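Side-chain contacts in polyporopepsin (Irpex lacteus, PDB 1WKR), which cleaves peptide bonds as a pepsin-like aspartic endopeptidase of broad specificity with milk-clotting activity: residues A7-L11 against V12-V16; E148-S152 against E153-N157; G108-D111 against L112-G115; V319-T322 against T323-R326; A226-K229 against K230-A234. All coordinates share one frame; numbering follows the deposited sequence.

Contact 1: residues A7-L11 against V12-V16; sequences ATNQL and VDYVV
The ring of Tyr-14 lies against Asn-9, whose CA sits over the ring centre, 3.7 Å from the centroid. This is a CH-pi contact in a beta hairpin, where strand 3-9 turns back into strand 14-20. Asn-9 and Tyr-14 form an antiparallel non-hydrogen-bonded pair. The asparagine CB also rides over that ring face, and the amide plane is turned 48° from the ring. Its ND2 reaches Tyr-14 OH at 3.1 Å, but the bond is bent and weak. The stronger partners of the hydroxyl lie outside: Asn-157 OD1 and the backbone N of Glu-148. Asn-9 ND2 in turn bonds Glu-314. With CG anti to the backbone N (chi1 -171°), Asn-9 OD1 takes the N-H of Leu-11 at 2.8 Å. That bond makes an Asx turn, so one side chain serves both the ring and the bend.

The other face carries Thr-8 and Val-15, and Gln-10 from the turn folds over Val-15. Thr-8 and Val-15 are a hydrogen-bonded pair, with Thr-8 N to Val-15 O at 2.9 Å. Gln-10 crosses Val-15 at about a right angle, and its OE1 lies 3.6 Å from Val-15 CG2. Gln-10 N closes the turn by bonding Asp-13 O. Its NE2 also bonds Gly-100 O. Gln-10 NE2 donates to the syn lone pair of Asp-13 OD1 at 3.0 Å, with that oxygen 21° out of the amide plane.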
loop_
_atom_site.group_PDB
_atom_site.type_symbol
_atom_site.label_atom_id
_atom_site.label_comp_id
_atom_site.label_asym_id
_atom_site.label_seq_id
_atom_site.Cartn_x
_atom_site.Cartn_y
_atom_site.Cartn_z
ATOM N N ALA A 7 -10.421 5.215 6.403
ATOM C CA ALA A 7 -9.037 4.775 6.698
ATOM C C ALA A 7 -8.259 5.995 7.227
ATOM O O ALA A 7 -8.466 7.140 6.818
ATOM C CB ALA A 7 -8.383 4.239 5.408
ATOM N N THR A 8 -7.352 5.700 8.128
ATOM C CA THR A 8 -6.612 6.713 8.841
ATOM C C THR A 8 -5.142 6.706 8.446
ATOM O O THR A 8 -4.485 5.680 8.453
ATOM C CB THR A 8 -6.714 6.490 10.346
ATOM O OG1 THR A 8 -8.106 6.609 10.707
ATOM C CG2 THR A 8 -6.033 7.542 11.140
ATOM N N ASN A 9 -4.663 7.908 8.073
ATOM C CA ASN A 9 -3.281 8.130 7.655
ATOM C C ASN A 9 -2.423 8.206 8.879
ATOM O O ASN A 9 -2.577 9.173 9.681
ATOM C CB ASN A 9 -3.241 9.429 6.848
ATOM C CG ASN A 9 -1.927 9.668 6.173
ATOM O OD1 ASN A 9 -0.867 9.396 6.737
ATOM N ND2 ASN A 9 -1.940 10.216 4.954
ATOM N N GLN A 10 -1.493 7.280 9.060
ATOM C CA GLN A 10 -0.517 7.267 10.162
ATOM C C GLN A 10 0.878 7.598 9.640
ATOM O O GLN A 10 1.879 7.166 10.217
ATOM C CB GLN A 10 -0.503 5.915 10.897
ATOM C CG GLN A 10 -1.863 5.544 11.494
ATOM C CD GLN A 10 -1.831 4.355 12.457
ATOM O OE1 GLN A 10 -2.594 4.386 13.432
ATOM N NE2 GLN A 10 -0.977 3.398 12.202
ATOM N N LEU A 11 0.953 8.306 8.519
ATOM C CA LEU A 11 2.174 8.875 7.930
ATOM C C LEU A 11 2.993 7.823 7.224
ATOM O O LEU A 11 3.353 7.999 6.029
ATOM C CB LEU A 11 3.092 9.591 8.991
ATOM C CG LEU A 11 2.369 10.574 9.862
ATOM C CD1 LEU A 11 3.392 11.286 10.782
ATOM C CD2 LEU A 11 1.522 11.568 9.091
ATOM N N VAL A 12 3.305 6.723 7.879
ATOM C CA VAL A 12 4.059 5.614 7.266
ATOM C C VAL A 12 3.147 4.547 6.704
ATOM O O VAL A 12 3.584 3.676 5.935
ATOM C CB VAL A 12 5.117 5.028 8.222
ATOM C CG1 VAL A 12 6.163 6.136 8.594
ATOM C CG2 VAL A 12 4.535 4.451 9.496
ATOM N N ASP A 13 1.894 4.519 7.145
ATOM C CA ASP A 13 0.915 3.509 6.684
ATOM C C ASP A 13 -0.458 4.078 6.870
ATOM O O ASP A 13 -0.610 5.139 7.510
ATOM C CB ASP A 13 1.112 2.165 7.448
ATOM C CG ASP A 13 1.020 2.350 8.945
ATOM O OD1 ASP A 13 0.023 2.787 9.450
ATOM O OD2 ASP A 13 2.043 1.925 9.622
ATOM N N TYR A 14 -1.460 3.402 6.313
ATOM C CA TYR A 14 -2.870 3.653 6.625
ATOM C C TYR A 14 -3.427 2.442 7.365
ATOM O O TYR A 14 -3.035 1.297 7.085
ATOM C CB TYR A 14 -3.714 3.796 5.319
ATOM C CG TYR A 14 -3.870 5.238 4.876
ATOM C CD1 TYR A 14 -2.866 5.871 4.111
ATOM C CD2 TYR A 14 -5.027 5.943 5.165
ATOM C CE1 TYR A 14 -3.037 7.215 3.692
ATOM C CE2 TYR A 14 -5.212 7.233 4.722
ATOM C CZ TYR A 14 -4.226 7.853 3.964
ATOM O OH TYR A 14 -4.408 9.137 3.515
ATOM N N VAL A 15 -4.376 2.718 8.278
ATOM C CA VAL A 15 -5.088 1.662 8.975
ATOM C C VAL A 15 -6.559 1.825 8.796
ATOM O O VAL A 15 -7.106 2.877 8.472
ATOM C CB VAL A 15 -4.790 1.678 10.485
ATOM C CG1 VAL A 15 -3.344 1.223 10.701
ATOM C CG2 VAL A 15 -5.055 3.045 11.130
ATOM N N VAL A 16 -7.277 0.704 8.996
ATOM C CA VAL A 16 -8.731 0.684 9.077
ATOM C C VAL A 16 -9.084 -0.091 10.336
ATOM O O VAL A 16 -8.420 -1.014 10.760
ATOM C CB VAL A 16 -9.430 0.045 7.852
ATOM C CG1 VAL A 16 -9.272 0.884 6.616
ATOM C CG2 VAL A 16 -8.877 -1.359 7.591
#

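Contact 2: residues E148-S152 against E153-N157; sequences EPTTS and ESSTN
The side chains of Glu-148 and Asn-157 run alongside each other but head opposite ways, with carboxylate and amide planes 52° apart. Glu-148 lies early in the surface loop after strand 142-146, and Asn-157 lies just inside strand 155-162, which follows it. That strand runs beside strand 3-9 and begins with an inverse gamma turn centred on Thr-156, where Asn-157 N bonds Ser-155 O weakly. Asn-157 CG sits between its backbone N and carbonyl carbon (chi1 68°). From there ND2 faces back toward the start of the loop and donates to Glu-148 O at 3.3 Å. The donor stands well above the carbonyl plane, so no lone pair is met squarely. Glu-148 CB packs against the same amide, 3.6 Å from Asn-157 ND2. The extended glutamate chain runs on, and OE1 comes to 3.6 Å from Asn-157 CB. The amide is held from its other end too, because Asn-157 OD1 bonds Tyr-14 OH.

Inside the bend, Thr-150 and Ser-155 turn their hydroxyls toward one another. Thr-150 OG1 is anti to its backbone N (chi1 -171°) and lies 3.0 Å from Ser-155 OG. Ser-152 comes in beside them through its methylene: CB is 3.1 Å from Ser-155 OG. A water joins the two limbs of the loop. It accepts from Thr-151 N at 3.0 Å and is hydrogen-bonded to Ser-155 OG, also at 3.0 Å.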
loop_
_atom_site.group_PDB
_atom_site.type_symbol
_atom_site.label_atom_id
_atom_site.label_comp_id
_atom_site.label_asym_id
_atom_site.label_seq_id
_atom_site.Cartn_x
_atom_site.Cartn_y
_atom_site.Cartn_z
ATOM N N GLU A 148 -4.970 10.496 0.902
ATOM C CA GLU A 148 -4.825 11.929 0.710
ATOM C C GLU A 148 -3.617 12.419 1.463
ATOM O O GLU A 148 -3.229 11.812 2.483
ATOM C CB GLU A 148 -6.075 12.657 1.247
ATOM C CG GLU A 148 -7.317 12.323 0.491
ATOM C CD GLU A 148 -8.569 13.011 1.025
ATOM O OE1 GLU A 148 -8.497 13.784 2.035
ATOM O OE2 GLU A 148 -9.636 12.734 0.382
ATOM N N PRO A 149 -3.006 13.532 1.036
ATOM C CA PRO A 149 -1.886 14.089 1.831
ATOM C C PRO A 149 -2.365 14.483 3.223
ATOM O O PRO A 149 -3.547 14.691 3.464
ATOM C CB PRO A 149 -1.497 15.347 1.017
ATOM C CG PRO A 149 -2.044 15.087 -0.364
ATOM C CD PRO A 149 -3.363 14.377 -0.126
ATOM N N THR A 150 -1.394 14.592 4.111
ATOM C CA THR A 150 -1.722 14.903 5.504
ATOM C C THR A 150 -0.765 15.995 6.074
ATOM O O THR A 150 0.370 16.118 5.617
ATOM C CB THR A 150 -1.675 13.661 6.270
ATOM O OG1 THR A 150 -2.210 13.949 7.609
ATOM C CG2 THR A 150 -0.270 13.108 6.501
ATOM N N THR A 151 -1.306 16.708 7.057
ATOM C CA THR A 151 -0.480 17.666 7.889
ATOM C C THR A 151 -0.812 17.344 9.318
ATOM O O THR A 151 -0.475 18.248 10.189
ATOM C CB THR A 151 -0.852 19.129 7.596
ATOM O OG1 THR A 151 -2.212 19.336 7.826
ATOM C CG2 THR A 151 -0.547 19.497 6.095
ATOM N N SER A 152 -1.333 16.225 9.658
ATOM C CA SER A 152 -1.524 15.828 11.129
ATOM C C SER A 152 -0.941 14.565 11.302
ATOM O O SER A 152 -0.609 13.698 10.482
ATOM C CB SER A 152 -3.068 15.878 11.384
ATOM O OG SER A 152 -3.541 17.162 11.308
ATOM N N GLU A 153 -0.745 14.203 12.671
ATOM C CA GLU A 153 -0.076 12.861 12.901
ATOM C C GLU A 153 -0.984 11.776 12.601
ATOM O O GLU A 153 -0.530 10.625 12.322
ATOM C CB GLU A 153 0.161 12.822 14.463
ATOM C CG GLU A 153 1.141 13.908 14.937
ATOM C CD GLU A 153 2.458 13.663 14.572
ATOM O OE1 GLU A 153 3.089 12.523 14.599
ATOM O OE2 GLU A 153 3.263 14.705 14.401
ATOM N N SER A 154 -2.349 11.901 12.713
ATOM C CA SER A 154 -3.244 10.808 12.507
ATOM C C SER A 154 -4.519 11.446 11.949
ATOM O O SER A 154 -5.073 12.450 12.608
ATOM C CB SER A 154 -3.662 10.138 13.915
ATOM O OG SER A 154 -4.591 9.166 13.702
ATOM N N SER A 155 -4.816 11.347 10.674
ATOM C CA SER A 155 -5.929 11.965 10.026
ATOM C C SER A 155 -6.767 10.938 9.336
ATOM O O SER A 155 -6.255 10.178 8.470
ATOM C CB SER A 155 -5.420 12.952 8.958
ATOM O OG SER A 155 -4.560 14.019 9.424
ATOM N N THR A 156 -8.026 10.839 9.682
ATOM C CA THR A 156 -8.921 9.892 9.026
ATOM C C THR A 156 -9.402 10.546 7.740
ATOM O O THR A 156 -10.485 11.102 7.651
ATOM C CB THR A 156 -10.109 9.464 9.952
ATOM O OG1 THR A 156 -9.523 8.925 11.144
ATOM C CG2 THR A 156 -10.955 8.355 9.292
ATOM N N ASN A 157 -8.570 10.459 6.722
ATOM C CA ASN A 157 -8.821 11.187 5.456
ATOM C C ASN A 157 -8.859 10.234 4.266
ATOM O O ASN A 157 -8.931 10.694 3.121
ATOM C CB ASN A 157 -7.783 12.274 5.237
ATOM C CG ASN A 157 -6.386 11.738 4.977
ATOM O OD1 ASN A 157 -6.198 10.520 4.835
ATOM N ND2 ASN A 157 -5.370 12.604 4.812
HETATM O O HOH W 1 -4.213 16.318 7.487
#

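Contact 3: residues G108-D111 against L112-G115; sequences GPVD and LTVG
Leu-112 starts close to the carbonyl of Pro-109, with its CB 3.7 Å from Pro-109 O. The next atom, CG, lies anti to the carbonyl carbon and beside the backbone N (chi1 -63°). There it sits 3.8 Å from Pro-109 O and equally far from Asp-111 OD1. The two methyls then part. CD1 runs alongside the proline ring and meets Pro-109 CD at 4.1 Å. CD2 goes to the carboxylate side, near Asp-111 OD1. The leucine and the proline ring run abreast, both headed in one direction, while Asp-111 crosses the leucine at a slant. Beyond these segments Leu-112 also touches Ser-36 and Tyr-188.

The backbone that sets this up is a short 3-10 helix, residues 110-113, in the loop between strands 103-106 and 117-118. Leu-112 N bonds Pro-109 O, and Val-114 N bonds Asp-111 O. Leu-112 lies about 8 Å, side chain to side chain, from both active-site aspartates, Asp-32 and Asp-212.

Between those bonds, Val-110 O is gripped twice by Thr-113. The backbone N comes from above the carbonyl plane at 2.9 Å. The hydroxyl OG1 comes within the plane at 2.7 Å. Thr-113 OG1 reaches back because it sits between its own N and carbonyl carbon (chi1 67°). This buried hydroxyl also receives the N-H of Ile-125.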
loop_
_atom_site.group_PDB
_atom_site.type_symbol
_atom_site.label_atom_id
_atom_site.label_comp_id
_atom_site.label_asym_id
_atom_site.label_seq_id
_atom_site.Cartn_x
_atom_site.Cartn_y
_atom_site.Cartn_z
ATOM N N GLY A 108 -3.737 -7.736 -1.071
ATOM C CA GLY A 108 -2.971 -8.220 -2.219
ATOM C C GLY A 108 -3.706 -9.379 -2.871
ATOM O O GLY A 108 -4.741 -9.882 -2.381
ATOM N N PRO A 109 -3.196 -9.853 -3.996
ATOM C CA PRO A 109 -3.823 -11.003 -4.708
ATOM C C PRO A 109 -3.619 -12.269 -3.897
ATOM O O PRO A 109 -2.603 -12.496 -3.263
ATOM C CB PRO A 109 -3.064 -11.064 -6.038
ATOM C CG PRO A 109 -2.458 -9.669 -6.160
ATOM C CD PRO A 109 -2.046 -9.324 -4.765
ATOM N N VAL A 110 -4.636 -13.161 -3.985
ATOM C CA VAL A 110 -4.600 -14.387 -3.148
ATOM C C VAL A 110 -3.393 -15.228 -3.423
ATOM O O VAL A 110 -2.977 -15.981 -2.484
ATOM C CB VAL A 110 -5.916 -15.206 -3.350
ATOM C CG1 VAL A 110 -6.085 -15.712 -4.754
ATOM C CG2 VAL A 110 -6.039 -16.313 -2.288
ATOM N N ASP A 111 -2.771 -15.186 -4.591
ATOM C CA ASP A 111 -1.612 -16.046 -4.851
ATOM C C ASP A 111 -0.492 -15.844 -3.892
ATOM O O ASP A 111 0.350 -16.785 -3.667
ATOM C CB ASP A 111 -1.157 -15.961 -6.328
ATOM C CG ASP A 111 -0.570 -14.643 -6.746
ATOM O OD1 ASP A 111 -0.504 -13.675 -5.994
ATOM O OD2 ASP A 111 -0.162 -14.479 -7.922
ATOM N N LEU A 112 -0.353 -14.703 -3.214
ATOM C CA LEU A 112 0.720 -14.453 -2.257
ATOM C C LEU A 112 0.576 -15.321 -1.018
ATOM O O LEU A 112 1.501 -15.490 -0.260
ATOM C CB LEU A 112 0.808 -12.980 -1.867
ATOM C CG LEU A 112 1.139 -12.012 -3.013
ATOM C CD1 LEU A 112 1.120 -10.573 -2.495
ATOM C CD2 LEU A 112 2.474 -12.291 -3.653
ATOM N N THR A 113 -0.668 -15.784 -0.745
ATOM C CA THR A 113 -0.904 -16.644 0.464
ATOM C C THR A 113 -0.374 -18.048 0.318
ATOM O O THR A 113 -0.262 -18.732 1.332
ATOM C CB THR A 113 -2.428 -16.698 0.819
ATOM O OG1 THR A 113 -3.125 -17.377 -0.206
ATOM C CG2 THR A 113 -3.019 -15.293 1.002
ATOM N N VAL A 114 -0.129 -18.499 -0.906
ATOM C CA VAL A 114 0.328 -19.916 -1.124
ATOM C C VAL A 114 1.732 -20.016 -0.555
ATOM O O VAL A 114 2.639 -19.255 -0.965
ATOM C CB VAL A 114 0.276 -20.246 -2.628
ATOM C CG1 VAL A 114 0.892 -21.643 -2.863
ATOM C CG2 VAL A 114 -1.167 -20.180 -3.116
ATOM N N GLY A 115 1.943 -20.915 0.353
ATOM C CA GLY A 115 3.245 -21.058 1.052
ATOM C C GLY A 115 3.249 -20.518 2.415
ATOM O O GLY A 115 4.192 -20.745 3.193
#

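Contact 4: residues V319-T322 against T323-R326; sequences VYDT and TNKR
Asp-321 OD2 is gripped by Arg-326 NE and by Asn-324 ND2, each at 2.9 Å. Both donors reach it from the same face of the carboxylate. The amide arrives on the syn side, 23° out of the plane; NE stands higher, 36° out. The arginine bond is a salt bridge, and the oxygen lies close to the guanidinium plane. Water 2 adds a third bond to OD2 and also accepts from Arg-326 NH2, so it bridges the carboxylate and the guanidinium. The other oxygen, OD1, takes the backbone N of Asn-324 at 3.0 Å. Asp-321 CG is anti to its own backbone N (chi1 -175°), which carries both oxygens over the turn.

The turn closes a beta hairpin of strands 316-321 and 326-331. Asp-321 and Arg-326 pair in the antiparallel hydrogen-bonded manner, with Asp-321 N to Arg-326 O at 3.0 Å. Lys-325 and Arg-326 both face Asp-321, a G1 beta bulge, and Lys-325 has positive phi. The guanidinium also makes a cation-pi contact with Tyr-176. With four donors and a positive charge around it, the buried carboxylate is probably kept ionised.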
loop_
_atom_site.group_PDB
_atom_site.type_symbol
_atom_site.label_atom_id
_atom_site.label_comp_id
_atom_site.label_asym_id
_atom_site.label_seq_id
_atom_site.Cartn_x
_atom_site.Cartn_y
_atom_site.Cartn_z
ATOM N N VAL A 319 -7.400 1.565 -8.102
ATOM C CA VAL A 319 -8.440 0.541 -8.244
ATOM C C VAL A 319 -7.749 -0.820 -8.470
ATOM O O VAL A 319 -7.026 -0.984 -9.417
ATOM C CB VAL A 319 -9.411 0.858 -9.380
ATOM C CG1 VAL A 319 -10.515 -0.220 -9.420
ATOM C CG2 VAL A 319 -10.015 2.279 -9.220
ATOM N N TYR A 320 -8.060 -1.762 -7.584
ATOM C CA TYR A 320 -7.423 -3.077 -7.549
ATOM C C TYR A 320 -8.539 -4.063 -7.990
ATOM O O TYR A 320 -9.393 -4.438 -7.201
ATOM C CB TYR A 320 -6.908 -3.399 -6.161
ATOM C CG TYR A 320 -5.926 -2.341 -5.680
ATOM C CD1 TYR A 320 -6.375 -1.201 -5.065
ATOM C CD2 TYR A 320 -4.569 -2.467 -5.932
ATOM C CE1 TYR A 320 -5.526 -0.155 -4.719
ATOM C CE2 TYR A 320 -3.669 -1.414 -5.548
ATOM C CZ TYR A 320 -4.199 -0.305 -4.968
ATOM O OH TYR A 320 -3.329 0.743 -4.616
ATOM N N ASP A 321 -8.574 -4.345 -9.291
ATOM C CA ASP A 321 -9.711 -5.081 -9.883
ATOM C C ASP A 321 -9.335 -6.545 -10.088
ATOM O O ASP A 321 -8.614 -6.881 -11.020
ATOM C CB ASP A 321 -10.047 -4.362 -11.207
ATOM C CG ASP A 321 -11.269 -4.927 -11.894
ATOM O OD1 ASP A 321 -11.735 -6.029 -11.536
ATOM O OD2 ASP A 321 -11.792 -4.267 -12.826
ATOM N N THR A 322 -9.783 -7.372 -9.168
ATOM C CA THR A 322 -9.520 -8.828 -9.284
ATOM C C THR A 322 -10.299 -9.484 -10.401
ATOM O O THR A 322 -9.750 -10.247 -11.171
ATOM C CB THR A 322 -9.836 -9.546 -7.949
ATOM O OG1 THR A 322 -8.890 -9.038 -6.956
ATOM C CG2 THR A 322 -9.652 -11.086 -8.088
ATOM N N THR A 323 -11.575 -9.123 -10.535
ATOM C CA THR A 323 -12.397 -9.723 -11.600
ATOM C C THR A 323 -11.730 -9.576 -12.951
ATOM O O THR A 323 -11.702 -10.540 -13.765
ATOM C CB THR A 323 -13.770 -9.057 -11.589
ATOM O OG1 THR A 323 -14.507 -9.528 -10.457
ATOM C CG2 THR A 323 -14.583 -9.407 -12.843
ATOM N N ASN A 324 -11.197 -8.395 -13.283
ATOM C CA ASN A 324 -10.612 -8.115 -14.588
ATOM C C ASN A 324 -9.088 -8.234 -14.599
ATOM O O ASN A 324 -8.508 -8.042 -15.642
ATOM C CB ASN A 324 -11.078 -6.720 -15.082
ATOM C CG ASN A 324 -12.560 -6.695 -15.352
ATOM O OD1 ASN A 324 -13.028 -7.593 -16.100
ATOM N ND2 ASN A 324 -13.282 -5.814 -14.765
ATOM N N LYS A 325 -8.478 -8.542 -13.465
ATOM C CA LYS A 325 -7.024 -8.605 -13.364
ATOM C C LYS A 325 -6.339 -7.381 -13.976
ATOM O O LYS A 325 -5.549 -7.425 -14.908
ATOM C CB LYS A 325 -6.420 -9.896 -13.984
ATOM C CG LYS A 325 -6.835 -11.187 -13.224
ATOM C CD LYS A 325 -6.275 -11.249 -11.850
ATOM C CE LYS A 325 -4.724 -11.142 -11.748
ATOM N NZ LYS A 325 -4.055 -12.344 -12.490
ATOM N N ARG A 326 -6.706 -6.216 -13.398
ATOM C CA ARG A 326 -6.210 -4.935 -13.895
ATOM C C ARG A 326 -6.109 -3.983 -12.712
ATOM O O ARG A 326 -6.721 -4.168 -11.654
ATOM C CB ARG A 326 -7.105 -4.392 -15.041
ATOM C CG ARG A 326 -8.481 -4.001 -14.574
ATOM C CD ARG A 326 -9.374 -3.515 -15.701
ATOM N NE ARG A 326 -10.680 -3.078 -15.233
ATOM C CZ ARG A 326 -11.514 -2.317 -15.909
ATOM N NH1 ARG A 326 -11.250 -1.941 -17.144
ATOM N NH2 ARG A 326 -12.663 -1.913 -15.314
HETATM O O HOH W 2 -13.053 -1.873 -12.588
#

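Contact 5: residues A226-K229 against K230-A234; sequences AKYK and KATGA
This is a local packing contact along the last turns of helix 222-232, where the chain leaves the helix for strand 235-236. It is partly buried and lies away from the active site. One flank meets strands 243-245 and 289-295, while Ala-226, Lys-227 and Lys-230 are on the exposed side.

The main side-chain contact is Tyr-228 with Thr-232, one helical turn apart. The methyl CG2 of Thr-232 lies over one face of the ring, 3.8 Å from its centroid. It is shifted toward the rim, and its nearest ring atom is Tyr-228 CE1 at 3.6 Å. This is a CH-pi contact. The ring leaves the helix with CG anti to the backbone N (chi1 179°), and its hydroxyl bonds Gln-272 OE1. Leu-243, Leu-291 and Val-293 also touch the tyrosine.

The threonine hydroxyl turns to the backbone. Thr-232 OG1 donates to Tyr-228 O at 2.9 Å. Thr-232 N donates to the same oxygen at 3.0 Å, but from the opposite face of the carbonyl plane. The same hydroxyl also accepts, from Ala-234 N at 3.1 Å.

Gly-233 N still reaches Lys-229 O at 3.0 Å, though weakly. A water donates to Ala-234 O at 2.8 Å and, more weakly, to Lys-229 O. Gly-233 has positive phi (81°) and is the first residue to leave the helical conformation. The arrangement is typical of a helix C-terminus ending at glycine, here with an ST turn formed by Thr-232 OG1.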
loop_
_atom_site.group_PDB
_atom_site.type_symbol
_atom_site.label_atom_id
_atom_site.label_comp_id
_atom_site.label_asym_id
_atom_site.label_seq_id
_atom_site.Cartn_x
_atom_site.Cartn_y
_atom_site.Cartn_z
ATOM N N ALA A 226 19.927 6.337 -8.488
ATOM C CA ALA A 226 21.113 7.156 -8.770
ATOM C C ALA A 226 20.816 8.208 -9.746
ATOM O O ALA A 226 21.290 9.354 -9.620
ATOM C CB ALA A 226 22.220 6.195 -9.283
ATOM N N LYS A 227 20.039 7.932 -10.797
ATOM C CA LYS A 227 19.671 8.969 -11.813
ATOM C C LYS A 227 18.852 10.069 -11.151
ATOM O O LYS A 227 19.017 11.272 -11.481
ATOM C CB LYS A 227 18.872 8.371 -12.955
ATOM C CG LYS A 227 19.776 7.465 -13.833
ATOM C CD LYS A 227 18.904 6.852 -14.990
ATOM C CE LYS A 227 19.779 5.780 -15.661
ATOM N NZ LYS A 227 18.984 5.152 -16.766
ATOM N N TYR A 228 17.927 9.695 -10.254
ATOM C CA TYR A 228 17.084 10.694 -9.570
ATOM C C TYR A 228 17.917 11.584 -8.637
ATOM O O TYR A 228 17.700 12.813 -8.586
ATOM C CB TYR A 228 16.033 9.931 -8.806
ATOM C CG TYR A 228 15.087 10.810 -8.009
ATOM C CD1 TYR A 228 14.099 11.551 -8.675
ATOM C CD2 TYR A 228 15.198 10.954 -6.632
ATOM C CE1 TYR A 228 13.194 12.361 -7.960
ATOM C CE2 TYR A 228 14.299 11.766 -5.929
ATOM C CZ TYR A 228 13.326 12.418 -6.571
ATOM O OH TYR A 228 12.474 13.219 -5.830
ATOM N N LYS A 229 18.832 10.981 -7.889
ATOM C CA LYS A 229 19.706 11.791 -7.024
ATOM C C LYS A 229 20.509 12.716 -7.868
ATOM O O LYS A 229 20.649 13.945 -7.519
ATOM C CB LYS A 229 20.695 10.858 -6.292
ATOM C CG LYS A 229 20.285 10.256 -5.233
ATOM C CD LYS A 229 21.351 9.478 -4.430
ATOM C CE LYS A 229 22.253 10.377 -3.583
ATOM N NZ LYS A 229 23.299 9.668 -2.722
ATOM N N LYS A 230 21.052 12.325 -9.021
ATOM C CA LYS A 230 21.821 13.223 -9.874
ATOM C C LYS A 230 20.939 14.307 -10.368
ATOM O O LYS A 230 21.365 15.505 -10.391
ATOM C CB LYS A 230 22.411 12.370 -11.053
ATOM C CG LYS A 230 23.211 13.191 -12.028
ATOM C CD LYS A 230 23.626 12.268 -13.270
ATOM C CE LYS A 230 24.240 13.230 -14.343
ATOM N NZ LYS A 230 24.808 12.435 -15.565
ATOM N N ALA A 231 19.728 14.027 -10.849
ATOM C CA ALA A 231 18.864 15.008 -11.538
ATOM C C ALA A 231 18.377 16.040 -10.524
ATOM O O ALA A 231 18.231 17.255 -10.940
ATOM C CB ALA A 231 17.666 14.279 -12.110
ATOM N N THR A 232 18.146 15.683 -9.290
ATOM C CA THR A 232 17.582 16.622 -8.298
ATOM C C THR A 232 18.662 17.331 -7.518
ATOM O O THR A 232 18.336 18.368 -6.902
ATOM C CB THR A 232 16.706 15.862 -7.293
ATOM O OG1 THR A 232 17.490 14.880 -6.576
ATOM C CG2 THR A 232 15.477 15.173 -7.903
ATOM N N GLY A 233 19.884 16.831 -7.490
ATOM C CA GLY A 233 20.925 17.345 -6.637
ATOM C C GLY A 233 20.837 16.826 -5.234
ATOM O O GLY A 233 21.635 17.229 -4.318
ATOM N N ALA A 234 19.929 15.890 -4.919
ATOM C CA ALA A 234 19.774 15.450 -3.582
ATOM C C ALA A 234 20.970 14.713 -2.989
ATOM O O ALA A 234 21.718 14.082 -3.760
ATOM C CB ALA A 234 18.543 14.503 -3.495
HETATM O O HOH W 3 23.490 14.275 -5.863
#

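Contact 1 is the most buried, and contacts 2 and 3 lie at the surface. Contacts 4 and 5 are partly buried. Contacts 1 and 2 touch and serve neighbouring strands, 3-9 and 155-162. Two hydroxyl bonds join them, one between Tyr-14 and Asn-157, the other between Thr-8 and Thr-156. Contact 4 turns between two other antiparallel strands, with its centre about 23 Å from that of contact 1. Its chemistry is ionic, whereas contact 1 combines a ring face with amides. Contact 3 lies nearest to contact 4, about 6 Å between nearest atoms. Contacts 3 and 5 both use a threonine hydroxyl on a helical carbonyl, yet their centres are about 36 Å apart.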